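Local coordinates for protein maleylacetate reductase (Rhizobium, PDB 3W5S) that catalyses the NADH-dependent reduction of maleylacetate to 3-oxoadipate in the bacterial breakdown of gamma-resorcylate, at residues A[33-38]-A[235-240]; A[86-91]-A[268-273]; A[253-258]-A[344-349]. All blocks are in the same frame, centred on the assembly; numbering follows the deposited sequence.

Contact 1. Residues A[33-38]-A[235-240]; sequences IVFGTG and ARETAL
Glu237 OE2 is the polar atom on which the two segments converge: a water, a threonine methyl and a phenylalanine ring all meet it. The water donates to Glu237 OE2 at 2.7 Å and accepts a weak hydrogen bond from Thr37 N at 3.3 Å, so the helix reaches the backbone of residues 33-38 through solvent and not by a direct bond. Thr37 CG2 presses on the same oxygen, 3.3 Å from Glu237 OE2, its side chain crossing the glutamate at about a right angle. On the strand side the Phe35 ring slants across the glutamate. Its CE2 is 3.5 Å from Glu237 OE2, the approach being oblique to the ring, and Phe35 CE2 also lies 3.9 Å from Glu237 CG, so that ring carbons cover part of the aliphatic stem as well as the acid. Ring and carboxylate planes are only 22° apart. With CG anti to its own N (chi1 -170°), Phe35 sends the ring from the strand end across to the helix, where CE1 stands 4.1 Å from Leu240 C with that backbone carbon near the ring plane, at the edge. Phe35 CE1 also makes a looser apolar contact with Leu240 CG. The other carboxylate oxygen, Glu237 OE1, accepts the N-H of Met21 of the second subunit, so the two oxygens of one buried acid serve different chains. Strand 31-35 is an outermost strand of the parallel sheet within its chain, hydrogen-bonded on one side to strand 168-171 and on the other, antiparallel, to a strand of the second subunit; helix 233-253 of the all-helical domain lies against the end of this strand, with helix 206-228 packed on that helix in turn.

Contact 2. Residues A[86-91]-A[268-273]; sequences AMHTPV and SLDLPH. With SO4 (sulfate ion), chain C.
This contact bridges the cleft between the nucleotide-binding and helical domains, where a type II beta turn, Ala86 to Thr89, meets the linker between helices 257-269 and 273-289. His88, in the turn with positive phi, supplies the main bond: its NE2 donates to Leu271 O at 2.8 Å, fairly straight (159° at the hydrogen), with the acceptor lying in the imidazole plane. The other ring nitrogen, ND1, is hydrogen-bonded to Lys156 NZ, so both nitrogens are engaged and the ring's rotation is fixed. Around the same rim, His88 CD2 lies 3.4 Å from Asp270 OD1, and His88 CE1 rests 3.8 Å from His273 CB. The two histidine rings meet rim to rim, planes 77° apart, neither covering the other. Met87 CG sits over one face of the His88 ring, toward its rim. Further out on that chain, with CG anti to N (chi1 -161°), Met87 SD reaches the start of the next helix and accepts a weak hydrogen bond from His273 N at 3.4 Å. Replacing His88 by a leucine would probably leave Leu271 O and the Lys156 ammonium without their shared partner and the turn less firmly tied to the linker. His273 directs its NE2 away from the turn to sulfate O3, 2.9 Å off; His263, His277 and Asn190 also bind this ion, probably from the crystallisation liquor, and the histidine cluster is consistent with the metal site of the iron-containing alcohol dehydrogenase family. Residues 86-91 follow strand 78-82 and lead into helix 91-103, with helix 115-128 and the two-stranded hairpin 147-160 beside them, while helix 334-341 covers Ser268 and Leu269.

Contact 3. Residues A[253-258]-A[344-349]; sequences VGMSLH and NPYWCP
The Tyr346 ring has a carbonyl at its edge and a methionine approaching obliquely. Ser256 O lies near the ring plane, 3.3 Å from Tyr346 CD2, while Met255 comes along the CD2-CE2 side of the ring in a Met-aromatic contact. Met255 SD is 4.6 Å from the ring centroid and 46° off the normal, neither over the face nor in the plane. Met255 CG stands 3.7 Å from Tyr346 CD2 and the methyl, CE, 3.7 Å from Tyr346 CE2, so the extended chain follows the ring from CD2 toward the phenol. That course begins with CG between N and the carbonyl carbon (chi1 59°), the crowded position. The phenol oxygen itself is held elsewhere, by His263 ND1 and Thr158 OG1.

One residue on, Ser256 OG donates a short hydrogen bond, 2.5 Å, to Trp347 O, arriving in the carbonyl plane on a lone pair, at 135° to the C=O. Ser256 occupies the N-cap position of helix 257-269, yet spends its hydroxyl on this loop; the carboxylate of Glu197 instead receives the N-H groups of Ser256 and His258. Cys348 finishes the contact, its SG 4.0 Å from Leu257 CB and its CA beside the serine hydroxyl. Residues 344-349 connect helices 334-341 and 354-366 and cross the start of helix 257-269, with helix 181-198 behind Met255 and His258 and helix 273-289 packed against Leu257 and Pro349.

Contacts 1 and 2 each join the alpha/beta nucleotide-binding domain to the helical domain, on opposite sides of the chain's centre and with centres about 27 Å apart; contact 3 lies wholly within the helical domain. Along the chain, contacts 1 and 2 alternate, as do 2 and 3, whereas contact 1 closes before contact 3 opens. Helices 233-253 and 257-269 are consecutive: the first serves contact 1, and the second starts in contact 3 and ends in contact 2, whose centres are about 20 Å apart. The domains are thus tied at two distant places, contact 1 at the dimer interface and contact 2 next to the histidine cluster that holds the sulfate, probably the active-site cleft.

Contact 1. Residues A[33-38]-A[235-240]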
ATOM      1  N   ILE A  33       8.819   2.014   6.766  1.00 16.29           N
ATOM      2  CA  ILE A  33       9.362   0.665   6.652  1.00 16.78           C
ATOM      3  C   ILE A  33      10.714   0.751   5.969  1.00 17.69           C
ATOM      4  O   ILE A  33      10.804   1.151   4.797  1.00 18.69           O
ATOM      5  CB  ILE A  33       8.469  -0.232   5.769  1.00 16.53           C
ATOM      6  CG1 ILE A  33       6.992  -0.231   6.196  1.00 18.33           C
ATOM      7  CG2 ILE A  33       9.076  -1.651   5.639  1.00 17.98           C
ATOM      8  CD1 ILE A  33       6.703  -0.422   7.660  1.00 18.78           C
ATOM      9  N   VAL A  34      11.761   0.390   6.700  1.00 16.63           N
ATOM     10  CA  VAL A  34      13.125   0.379   6.179  1.00 17.46           C
ATOM     11  C   VAL A  34      13.498  -1.052   5.848  1.00 17.45           C
ATOM     12  O   VAL A  34      13.356  -1.929   6.696  1.00 18.37           O
ATOM     13  CB  VAL A  34      14.088   0.937   7.221  1.00 17.42           C
ATOM     14  CG1 VAL A  34      15.544   0.827   6.742  1.00 19.25           C
ATOM     15  CG2 VAL A  34      13.747   2.422   7.509  1.00 19.15           C
ATOM     16  N   PHE A  35      13.938  -1.321   4.619  1.00 17.12           N
ATOM     17  CA  PHE A  35      14.179  -2.705   4.213  1.00 17.05           C
ATOM     18  C   PHE A  35      15.523  -2.801   3.530  1.00 18.10           C
ATOM     19  O   PHE A  35      15.771  -2.114   2.537  1.00 18.97           O
ATOM     20  CB  PHE A  35      13.058  -3.215   3.271  1.00 17.84           C
ATOM     21  CG  PHE A  35      13.107  -4.704   2.996  1.00 18.49           C
ATOM     22  CD1 PHE A  35      12.129  -5.547   3.537  1.00 18.73           C
ATOM     23  CD2 PHE A  35      14.105  -5.262   2.207  1.00 19.86           C
ATOM     24  CE1 PHE A  35      12.183  -6.938   3.312  1.00 19.44           C
ATOM     25  CE2 PHE A  35      14.150  -6.632   1.964  1.00 21.18           C
ATOM     26  CZ  PHE A  35      13.184  -7.466   2.533  1.00 21.21           C
ATOM     27  N   GLY A  36      16.368  -3.693   4.027  1.00 17.28           N
ATOM     28  CA  GLY A  36      17.646  -3.946   3.356  1.00 18.29           C
ATOM     29  C   GLY A  36      18.589  -4.739   4.230  1.00 19.06           C
ATOM     30  O   GLY A  36      18.588  -4.582   5.439  1.00 18.15           O
ATOM     31  N   THR A  37      19.412  -5.587   3.617  1.00 20.73           N
ATOM     32  CA  THR A  37      20.417  -6.310   4.388  1.00 23.01           C
ATOM     33  C   THR A  37      21.403  -5.321   4.978  1.00 23.28           C
ATOM     34  O   THR A  37      21.868  -4.404   4.288  1.00 24.52           O
ATOM     35  CB  THR A  37      21.152  -7.345   3.538  1.00 24.73           C
ATOM     36  OG1 THR A  37      21.625  -6.712   2.350  1.00 29.01           O
ATOM     37  CG2 THR A  37      20.185  -8.446   3.178  1.00 25.18           C
ATOM     38  N   GLY A  38      21.674  -5.490   6.267  1.00 22.31           N
ATOM     39  CA  GLY A  38      22.479  -4.568   7.049  1.00 22.65           C
ATOM     40  C   GLY A  38      21.764  -3.311   7.530  1.00 22.15           C
ATOM     41  O   GLY A  38      22.395  -2.464   8.171  1.00 23.32           O
ATOM     42  N   ALA A 235      17.623 -16.572  -0.187  1.00 19.46           N
ATOM     43  CA  ALA A 235      16.366 -17.194   0.218  1.00 18.16           C
ATOM     44  C   ALA A 235      15.800 -16.500   1.463  1.00 17.01           C
ATOM     45  O   ALA A 235      14.583 -16.244   1.536  1.00 16.21           O
ATOM     46  CB  ALA A 235      16.559 -18.681   0.486  1.00 18.64           C
ATOM     47  N   ARG A 236      16.678 -16.153   2.410  1.00 16.50           N
ATOM     48  CA  ARG A 236      16.224 -15.415   3.596  1.00 15.98           C
ATOM     49  C   ARG A 236      15.663 -14.041   3.228  1.00 16.32           C
ATOM     50  O   ARG A 236      14.627 -13.654   3.768  1.00 14.87           O
ATOM     51  CB  ARG A 236      17.343 -15.289   4.637  1.00 16.31           C
ATOM     52  CG  ARG A 236      17.696 -16.610   5.303  1.00 15.51           C
ATOM     53  CD  ARG A 236      16.600 -17.054   6.296  1.00 14.50           C
ATOM     54  NE  ARG A 236      17.100 -18.132   7.140  1.00 15.17           N
ATOM     55  CZ  ARG A 236      16.452 -18.699   8.154  1.00 15.02           C
ATOM     56  NH1 ARG A 236      15.189 -18.374   8.448  1.00 14.99           N
ATOM     57  NH2 ARG A 236      17.085 -19.619   8.880  1.00 17.67           N
ATOM     58  N   GLU A 237      16.296 -13.332   2.297  1.00 17.19           N
ATOM     59  CA  GLU A 237      15.758 -12.015   1.926  1.00 17.43           C
ATOM     60  C   GLU A 237      14.380 -12.164   1.278  1.00 16.15           C
ATOM     61  O   GLU A 237      13.476 -11.384   1.589  1.00 15.83           O
ATOM     62  CB  GLU A 237      16.698 -11.216   1.016  1.00 19.19           C
ATOM     63  CG  GLU A 237      16.275  -9.718   0.982  1.00 24.02           C
ATOM     64  CD  GLU A 237      17.418  -8.744   0.789  1.00 30.44           C
ATOM     65  OE1 GLU A 237      18.296  -9.015  -0.067  1.00 32.37           O
ATOM     66  OE2 GLU A 237      17.438  -7.700   1.504  1.00 30.46           O
ATOM     67  N   THR A 238      14.231 -13.155   0.395  1.00 15.65           N
ATOM     68  CA  THR A 238      12.924 -13.392  -0.232  1.00 15.70           C
ATOM     69  C   THR A 238      11.834 -13.741   0.790  1.00 15.20           C
ATOM     70  O   THR A 238      10.719 -13.233   0.693  1.00 15.14           O
ATOM     71  CB  THR A 238      13.014 -14.464  -1.326  1.00 15.66           C
ATOM     72  OG1 THR A 238      13.988 -14.042  -2.294  1.00 19.80           O
ATOM     73  CG2 THR A 238      11.654 -14.666  -2.034  1.00 16.65           C
ATOM     74  N   ALA A 239      12.164 -14.574   1.785  1.00 14.85           N
ATOM     75  CA  ALA A 239      11.194 -14.943   2.815  1.00 14.07           C
ATOM     76  C   ALA A 239      10.783 -13.741   3.665  1.00 14.86           C
ATOM     77  O   ALA A 239       9.624 -13.610   4.038  1.00 14.77           O
ATOM     78  CB  ALA A 239      11.763 -16.057   3.701  1.00 14.98           C
ATOM     79  N   LEU A 240      11.738 -12.864   3.965  1.00 14.42           N
ATOM     80  CA  LEU A 240      11.431 -11.699   4.791  1.00 14.18           C
ATOM     81  C   LEU A 240      10.610 -10.660   4.020  1.00 14.55           C
ATOM     82  O   LEU A 240       9.664 -10.088   4.586  1.00 14.62           O
ATOM     83  CB  LEU A 240      12.701 -11.083   5.398  1.00 14.79           C
ATOM     84  CG  LEU A 240      12.473 -10.000   6.481  1.00 13.47           C
ATOM     85  CD1 LEU A 240      11.710 -10.562   7.692  1.00 15.83           C
ATOM     86  CD2 LEU A 240      13.814  -9.428   6.931  1.00 14.50           C
TER
HETATM   87  O   HOH W   1      18.910  -5.778   0.356  1.00 28.83           O

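Contact 2. Residues A[86-91]-A[268-273]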
ATOM      1  N   ALA A  86       6.771 -13.076  26.284  1.00 17.30           N
ATOM      2  CA  ALA A  86       6.175 -14.408  26.359  1.00 17.87           C
ATOM      3  C   ALA A  86       5.157 -14.659  25.266  1.00 17.24           C
ATOM      4  O   ALA A  86       4.441 -13.737  24.829  1.00 16.61           O
ATOM      5  CB  ALA A  86       5.540 -14.615  27.741  1.00 18.97           C
ATOM      6  N   MET A  87       5.090 -15.902  24.810  1.00 17.31           N
ATOM      7  CA  MET A  87       4.104 -16.255  23.798  1.00 17.15           C
ATOM      8  C   MET A  87       2.690 -15.936  24.279  1.00 16.65           C
ATOM      9  O   MET A  87       2.356 -16.140  25.453  1.00 18.02           O
ATOM     10  CB  MET A  87       4.234 -17.729  23.416  1.00 17.71           C
ATOM     11  CG  MET A  87       3.599 -18.069  22.090  1.00 18.24           C
ATOM     12  SD  MET A  87       3.917 -19.786  21.681  1.00 20.30           S
ATOM     13  CE  MET A  87       5.649 -19.718  21.243  1.00 22.92           C
ATOM     14  N   HIS A  88       1.875 -15.426  23.359  1.00 15.86           N
ATOM     15  CA  HIS A  88       0.465 -15.115  23.613  1.00 16.30           C
ATOM     16  C   HIS A  88       0.224 -13.838  24.433  1.00 16.88           C
ATOM     17  O   HIS A  88      -0.909 -13.541  24.800  1.00 17.53           O
ATOM     18  CB  HIS A  88      -0.302 -16.338  24.162  1.00 17.03           C
ATOM     19  CG  HIS A  88      -0.200 -17.540  23.279  1.00 17.39           C
ATOM     20  ND1 HIS A  88      -0.594 -17.520  21.955  1.00 16.98           N
ATOM     21  CD2 HIS A  88       0.266 -18.789  23.519  1.00 17.59           C
ATOM     22  CE1 HIS A  88      -0.365 -18.709  21.419  1.00 15.54           C
ATOM     23  NE2 HIS A  88       0.161 -19.497  22.344  1.00 15.99           N
ATOM     24  N   THR A  89       1.297 -13.097  24.699  1.00 15.88           N
ATOM     25  CA  THR A  89       1.251 -11.763  25.314  1.00 16.05           C
ATOM     26  C   THR A  89       0.313 -11.726  26.534  1.00 17.04           C
ATOM     27  O   THR A  89      -0.698 -11.007  26.545  1.00 16.38           O
ATOM     28  CB  THR A  89       0.875 -10.714  24.244  1.00 16.25           C
ATOM     29  OG1 THR A  89       1.661 -10.961  23.058  1.00 16.43           O
ATOM     30  CG2 THR A  89       1.151  -9.322  24.748  1.00 17.53           C
ATOM     31  N   PRO A  90       0.636 -12.516  27.575  1.00 17.02           N
ATOM     32  CA  PRO A  90      -0.184 -12.563  28.780  1.00 17.65           C
ATOM     33  C   PRO A  90      -0.106 -11.234  29.540  1.00 18.22           C
ATOM     34  O   PRO A  90       0.956 -10.632  29.632  1.00 17.77           O
ATOM     35  CB  PRO A  90       0.475 -13.675  29.604  1.00 18.34           C
ATOM     36  CG  PRO A  90       1.889 -13.722  29.121  1.00 17.89           C
ATOM     37  CD  PRO A  90       1.799 -13.429  27.661  1.00 17.30           C
ATOM     38  N   VAL A  91      -1.227 -10.789  30.076  1.00 19.19           N
ATOM     39  CA  VAL A  91      -1.284  -9.496  30.750  1.00 20.20           C
ATOM     40  C   VAL A  91      -0.305  -9.351  31.924  1.00 20.82           C
ATOM     41  O   VAL A  91       0.174  -8.250  32.189  1.00 21.46           O
ATOM     42  CB  VAL A  91      -2.727  -9.117  31.142  1.00 20.91           C
ATOM     43  CG1 VAL A  91      -3.586  -8.919  29.884  1.00 21.59           C
ATOM     44  CG2 VAL A  91      -3.332 -10.160  32.108  1.00 23.03           C
ATOM     45  N   SER A 268      -5.942 -20.411  24.721  1.00 24.16           N
ATOM     46  CA  SER A 268      -6.575 -21.224  25.750  1.00 24.62           C
ATOM     47  C   SER A 268      -5.835 -22.509  26.111  1.00 23.44           C
ATOM     48  O   SER A 268      -5.877 -22.948  27.272  1.00 24.57           O
ATOM     49  CB  SER A 268      -8.022 -21.511  25.372  1.00 25.13           C
ATOM     50  OG  SER A 268      -8.712 -20.264  25.311  1.00 28.81           O
ATOM     51  N   LEU A 269      -5.167 -23.103  25.125  1.00 21.57           N
ATOM     52  CA  LEU A 269      -4.357 -24.306  25.377  1.00 20.00           C
ATOM     53  C   LEU A 269      -2.858 -24.020  25.437  1.00 19.80           C
ATOM     54  O   LEU A 269      -2.064 -24.934  25.655  1.00 20.73           O
ATOM     55  CB  LEU A 269      -4.646 -25.391  24.324  1.00 20.39           C
ATOM     56  CG  LEU A 269      -6.111 -25.768  24.124  1.00 20.94           C
ATOM     57  CD1 LEU A 269      -6.278 -26.721  22.953  1.00 23.62           C
ATOM     58  CD2 LEU A 269      -6.727 -26.344  25.389  1.00 23.63           C
ATOM     59  N   ASP A 270      -2.477 -22.754  25.288  1.00 19.22           N
ATOM     60  CA  ASP A 270      -1.068 -22.354  25.303  1.00 19.83           C
ATOM     61  C   ASP A 270      -0.261 -23.144  24.270  1.00 20.07           C
ATOM     62  O   ASP A 270       0.895 -23.538  24.511  1.00 21.90           O
ATOM     63  CB  ASP A 270      -0.444 -22.478  26.720  1.00 20.93           C
ATOM     64  CG  ASP A 270       0.785 -21.600  26.900  1.00 23.09           C
ATOM     65  OD1 ASP A 270       0.783 -20.453  26.402  1.00 24.84           O
ATOM     66  OD2 ASP A 270       1.757 -22.053  27.559  1.00 26.49           O
ATOM     67  N   LEU A 271      -0.866 -23.367  23.115  1.00 18.94           N
ATOM     68  CA  LEU A 271      -0.170 -24.076  22.037  1.00 17.95           C
ATOM     69  C   LEU A 271       0.948 -23.235  21.409  1.00 18.29           C
ATOM     70  O   LEU A 271       0.825 -22.003  21.330  1.00 18.82           O
ATOM     71  CB  LEU A 271      -1.145 -24.501  20.954  1.00 17.42           C
ATOM     72  CG  LEU A 271      -2.328 -25.395  21.286  1.00 17.55           C
ATOM     73  CD1 LEU A 271      -2.889 -25.857  19.952  1.00 17.43           C
ATOM     74  CD2 LEU A 271      -1.930 -26.598  22.138  1.00 18.36           C
ATOM     75  N   PRO A 272       2.014 -23.887  20.917  1.00 17.85           N
ATOM     76  CA  PRO A 272       3.012 -23.185  20.122  1.00 17.63           C
ATOM     77  C   PRO A 272       2.293 -22.471  18.972  1.00 16.15           C
ATOM     78  O   PRO A 272       1.554 -23.095  18.188  1.00 16.08           O
ATOM     79  CB  PRO A 272       3.932 -24.311  19.633  1.00 18.05           C
ATOM     80  CG  PRO A 272       3.770 -25.403  20.686  1.00 20.19           C
ATOM     81  CD  PRO A 272       2.309 -25.331  21.017  1.00 18.61           C
ATOM     82  N   HIS A 273       2.497 -21.165  18.891  1.00 15.52           N
ATOM     83  CA  HIS A 273       1.670 -20.323  18.046  1.00 15.22           C
ATOM     84  C   HIS A 273       1.861 -20.562  16.540  1.00 14.32           C
ATOM     85  O   HIS A 273       0.890 -20.847  15.824  1.00 14.21           O
ATOM     86  CB  HIS A 273       1.877 -18.849  18.400  1.00 15.83           C
ATOM     87  CG  HIS A 273       1.159 -17.918  17.491  1.00 15.99           C
ATOM     88  ND1 HIS A 273      -0.196 -17.680  17.576  1.00 16.70           N
ATOM     89  CD2 HIS A 273       1.610 -17.190  16.448  1.00 15.78           C
ATOM     90  CE1 HIS A 273      -0.543 -16.822  16.633  1.00 16.15           C
ATOM     91  NE2 HIS A 273       0.533 -16.507  15.939  1.00 16.24           N
TER
HETATM   92  S   SO4 C 401      -1.212 -13.963  14.321  1.00 17.28           S
HETATM   93  O1  SO4 C 401      -1.733 -12.950  13.375  1.00 18.94           O
HETATM   94  O2  SO4 C 401      -2.225 -14.969  14.567  1.00 21.29           O
HETATM   95  O3  SO4 C 401      -0.031 -14.598  13.766  1.00 17.63           O
HETATM   96  O4  SO4 C 401      -0.968 -13.307  15.596  1.00 21.68           O

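Contact 3. Residues A[253-258]-A[344-349]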
ATOM      1  N   VAL A 253      -6.604  -5.589   5.728  1.00 17.20           N
ATOM      2  CA  VAL A 253      -7.944  -6.099   5.428  1.00 17.24           C
ATOM      3  C   VAL A 253      -8.520  -7.010   6.496  1.00 17.08           C
ATOM      4  O   VAL A 253      -9.697  -7.371   6.439  1.00 19.20           O
ATOM      5  CB  VAL A 253      -8.049  -6.793   4.035  1.00 16.78           C
ATOM      6  CG1 VAL A 253      -7.538  -5.858   2.929  1.00 18.27           C
ATOM      7  CG2 VAL A 253      -7.294  -8.158   4.032  1.00 16.68           C
ATOM      8  N   GLY A 254      -7.694  -7.409   7.454  1.00 17.63           N
ATOM      9  CA  GLY A 254      -8.210  -8.163   8.564  1.00 18.99           C
ATOM     10  C   GLY A 254      -8.116  -9.656   8.349  1.00 18.88           C
ATOM     11  O   GLY A 254      -7.305 -10.138   7.545  1.00 20.28           O
ATOM     12  N   MET A 255      -8.922 -10.382   9.129  1.00 20.00           N
ATOM     13  CA  MET A 255      -8.750 -11.828   9.230  1.00 19.44           C
ATOM     14  C   MET A 255     -10.082 -12.530   9.434  1.00 18.01           C
ATOM     15  O   MET A 255     -11.152 -11.899   9.547  1.00 18.93           O
ATOM     16  CB  MET A 255      -7.705 -12.173  10.306  1.00 21.01           C
ATOM     17  CG  MET A 255      -8.075 -11.637  11.689  1.00 21.12           C
ATOM     18  SD  MET A 255      -6.777 -11.580  13.011  1.00 22.04           S
ATOM     19  CE  MET A 255      -7.641 -10.497  14.125  1.00 20.32           C
ATOM     20  N   SER A 256      -9.999 -13.857   9.440  1.00 15.39           N
ATOM     21  CA  SER A 256     -11.205 -14.656   9.364  1.00 15.16           C
ATOM     22  C   SER A 256     -11.073 -15.924  10.213  1.00 15.27           C
ATOM     23  O   SER A 256     -10.324 -15.941  11.212  1.00 14.06           O
ATOM     24  CB  SER A 256     -11.514 -14.944   7.883  1.00 15.18           C
ATOM     25  OG  SER A 256     -12.793 -15.540   7.706  1.00 15.84           O
ATOM     26  N   LEU A 257     -11.810 -16.960   9.827  1.00 14.75           N
ATOM     27  CA  LEU A 257     -11.884 -18.211  10.605  1.00 14.69           C
ATOM     28  C   LEU A 257     -10.542 -18.774  11.011  1.00 13.73           C
ATOM     29  O   LEU A 257     -10.380 -19.216  12.164  1.00 13.67           O
ATOM     30  CB  LEU A 257     -12.687 -19.276   9.817  1.00 14.87           C
ATOM     31  CG  LEU A 257     -12.686 -20.690  10.403  1.00 16.62           C
ATOM     32  CD1 LEU A 257     -13.410 -20.705  11.725  1.00 18.10           C
ATOM     33  CD2 LEU A 257     -13.263 -21.685   9.384  1.00 18.40           C
ATOM     34  N   HIS A 258      -9.579 -18.807  10.093  1.00 13.12           N
ATOM     35  CA  HIS A 258      -8.314 -19.415  10.431  1.00 12.52           C
ATOM     36  C   HIS A 258      -7.637 -18.705  11.614  1.00 12.70           C
ATOM     37  O   HIS A 258      -7.226 -19.357  12.589  1.00 12.23           O
ATOM     38  CB  HIS A 258      -7.367 -19.412   9.241  1.00 12.82           C
ATOM     39  CG  HIS A 258      -5.991 -19.840   9.604  1.00 12.72           C
ATOM     40  ND1 HIS A 258      -5.629 -21.168   9.718  1.00 13.52           N
ATOM     41  CD2 HIS A 258      -4.906 -19.119   9.986  1.00 13.58           C
ATOM     42  CE1 HIS A 258      -4.359 -21.247  10.071  1.00 12.42           C
ATOM     43  NE2 HIS A 258      -3.904 -20.018  10.267  1.00 12.80           N
ATOM     44  N   ASN A 344     -17.170 -14.042  20.038  1.00 27.44           N
ATOM     45  CA  ASN A 344     -16.466 -12.962  19.339  1.00 26.53           C
ATOM     46  C   ASN A 344     -15.809 -13.475  18.045  1.00 25.33           C
ATOM     47  O   ASN A 344     -14.589 -13.361  17.871  1.00 24.35           O
ATOM     48  CB  ASN A 344     -15.417 -12.324  20.268  1.00 27.71           C
ATOM     49  CG  ASN A 344     -16.036 -11.688  21.496  1.00 29.97           C
ATOM     50  OD1 ASN A 344     -16.781 -10.709  21.396  1.00 33.56           O
ATOM     51  ND2 ASN A 344     -15.727 -12.239  22.663  1.00 31.80           N
ATOM     52  N   PRO A 345     -16.610 -14.074  17.143  1.00 24.86           N
ATOM     53  CA  PRO A 345     -16.042 -14.663  15.929  1.00 24.07           C
ATOM     54  C   PRO A 345     -15.478 -13.624  14.972  1.00 23.34           C
ATOM     55  O   PRO A 345     -15.868 -12.449  15.012  1.00 23.86           O
ATOM     56  CB  PRO A 345     -17.253 -15.349  15.280  1.00 24.73           C
ATOM     57  CG  PRO A 345     -18.417 -14.581  15.769  1.00 25.73           C
ATOM     58  CD  PRO A 345     -18.070 -14.289  17.206  1.00 25.38           C
ATOM     59  N   TYR A 346     -14.563 -14.052  14.110  1.00 22.01           N
ATOM     60  CA  TYR A 346     -14.166 -13.186  13.002  1.00 21.36           C
ATOM     61  C   TYR A 346     -15.041 -13.495  11.793  1.00 21.49           C
ATOM     62  O   TYR A 346     -15.470 -14.646  11.608  1.00 22.22           O
ATOM     63  CB  TYR A 346     -12.676 -13.333  12.641  1.00 20.10           C
ATOM     64  CG  TYR A 346     -11.694 -13.210  13.792  1.00 19.46           C
ATOM     65  CD1 TYR A 346     -12.035 -12.570  14.988  1.00 20.21           C
ATOM     66  CD2 TYR A 346     -10.398 -13.707  13.662  1.00 17.87           C
ATOM     67  CE1 TYR A 346     -11.115 -12.483  16.041  1.00 19.53           C
ATOM     68  CE2 TYR A 346      -9.472 -13.612  14.704  1.00 18.18           C
ATOM     69  CZ  TYR A 346      -9.840 -13.011  15.885  1.00 18.78           C
ATOM     70  OH  TYR A 346      -8.963 -12.913  16.941  1.00 19.29           O
ATOM     71  N   TRP A 347     -15.317 -12.475  10.974  1.00 20.36           N
ATOM     72  CA  TRP A 347     -16.141 -12.667   9.779  1.00 21.03           C
ATOM     73  C   TRP A 347     -15.572 -13.724   8.841  1.00 19.85           C
ATOM     74  O   TRP A 347     -14.367 -13.783   8.623  1.00 19.63           O
ATOM     75  CB  TRP A 347     -16.297 -11.345   9.021  1.00 21.55           C
ATOM     76  CG  TRP A 347     -17.302 -11.366   7.906  1.00 21.52           C
ATOM     77  CD1 TRP A 347     -18.619 -11.024   7.992  1.00 24.02           C
ATOM     78  CD2 TRP A 347     -17.069 -11.731   6.534  1.00 21.75           C
ATOM     79  NE1 TRP A 347     -19.225 -11.152   6.763  1.00 26.18           N
ATOM     80  CE2 TRP A 347     -18.298 -11.587   5.850  1.00 23.42           C
ATOM     81  CE3 TRP A 347     -15.948 -12.180   5.821  1.00 20.24           C
ATOM     82  CZ2 TRP A 347     -18.438 -11.867   4.473  1.00 22.57           C
ATOM     83  CZ3 TRP A 347     -16.083 -12.448   4.434  1.00 18.99           C
ATOM     84  CH2 TRP A 347     -17.315 -12.288   3.789  1.00 20.72           C
ATOM     85  N   CYS A 348     -16.464 -14.515   8.250  1.00 19.33           N
ATOM     86  CA  CYS A 348     -16.110 -15.582   7.296  1.00 18.84           C
ATOM     87  C   CYS A 348     -17.146 -15.642   6.153  1.00 18.77           C
ATOM     88  O   CYS A 348     -18.336 -15.468   6.404  1.00 19.96           O
ATOM     89  CB  CYS A 348     -16.107 -16.916   8.040  1.00 18.70           C
ATOM     90  SG  CYS A 348     -15.397 -18.299   7.083  1.00 18.99           S
ATOM     91  N   PRO A 349     -16.717 -15.908   4.899  1.00 18.85           N
ATOM     92  CA  PRO A 349     -17.681 -16.008   3.790  1.00 20.16           C
ATOM     93  C   PRO A 349     -18.589 -17.237   3.874  1.00 21.83           C
ATOM     94  O   PRO A 349     -19.610 -17.276   3.200  1.00 23.19           O
ATOM     95  CB  PRO A 349     -16.795 -16.038   2.519  1.00 20.36           C
ATOM     96  CG  PRO A 349     -15.445 -16.342   2.983  1.00 18.29           C
ATOM     97  CD  PRO A 349     -15.319 -15.918   4.425  1.00 18.43           C
TER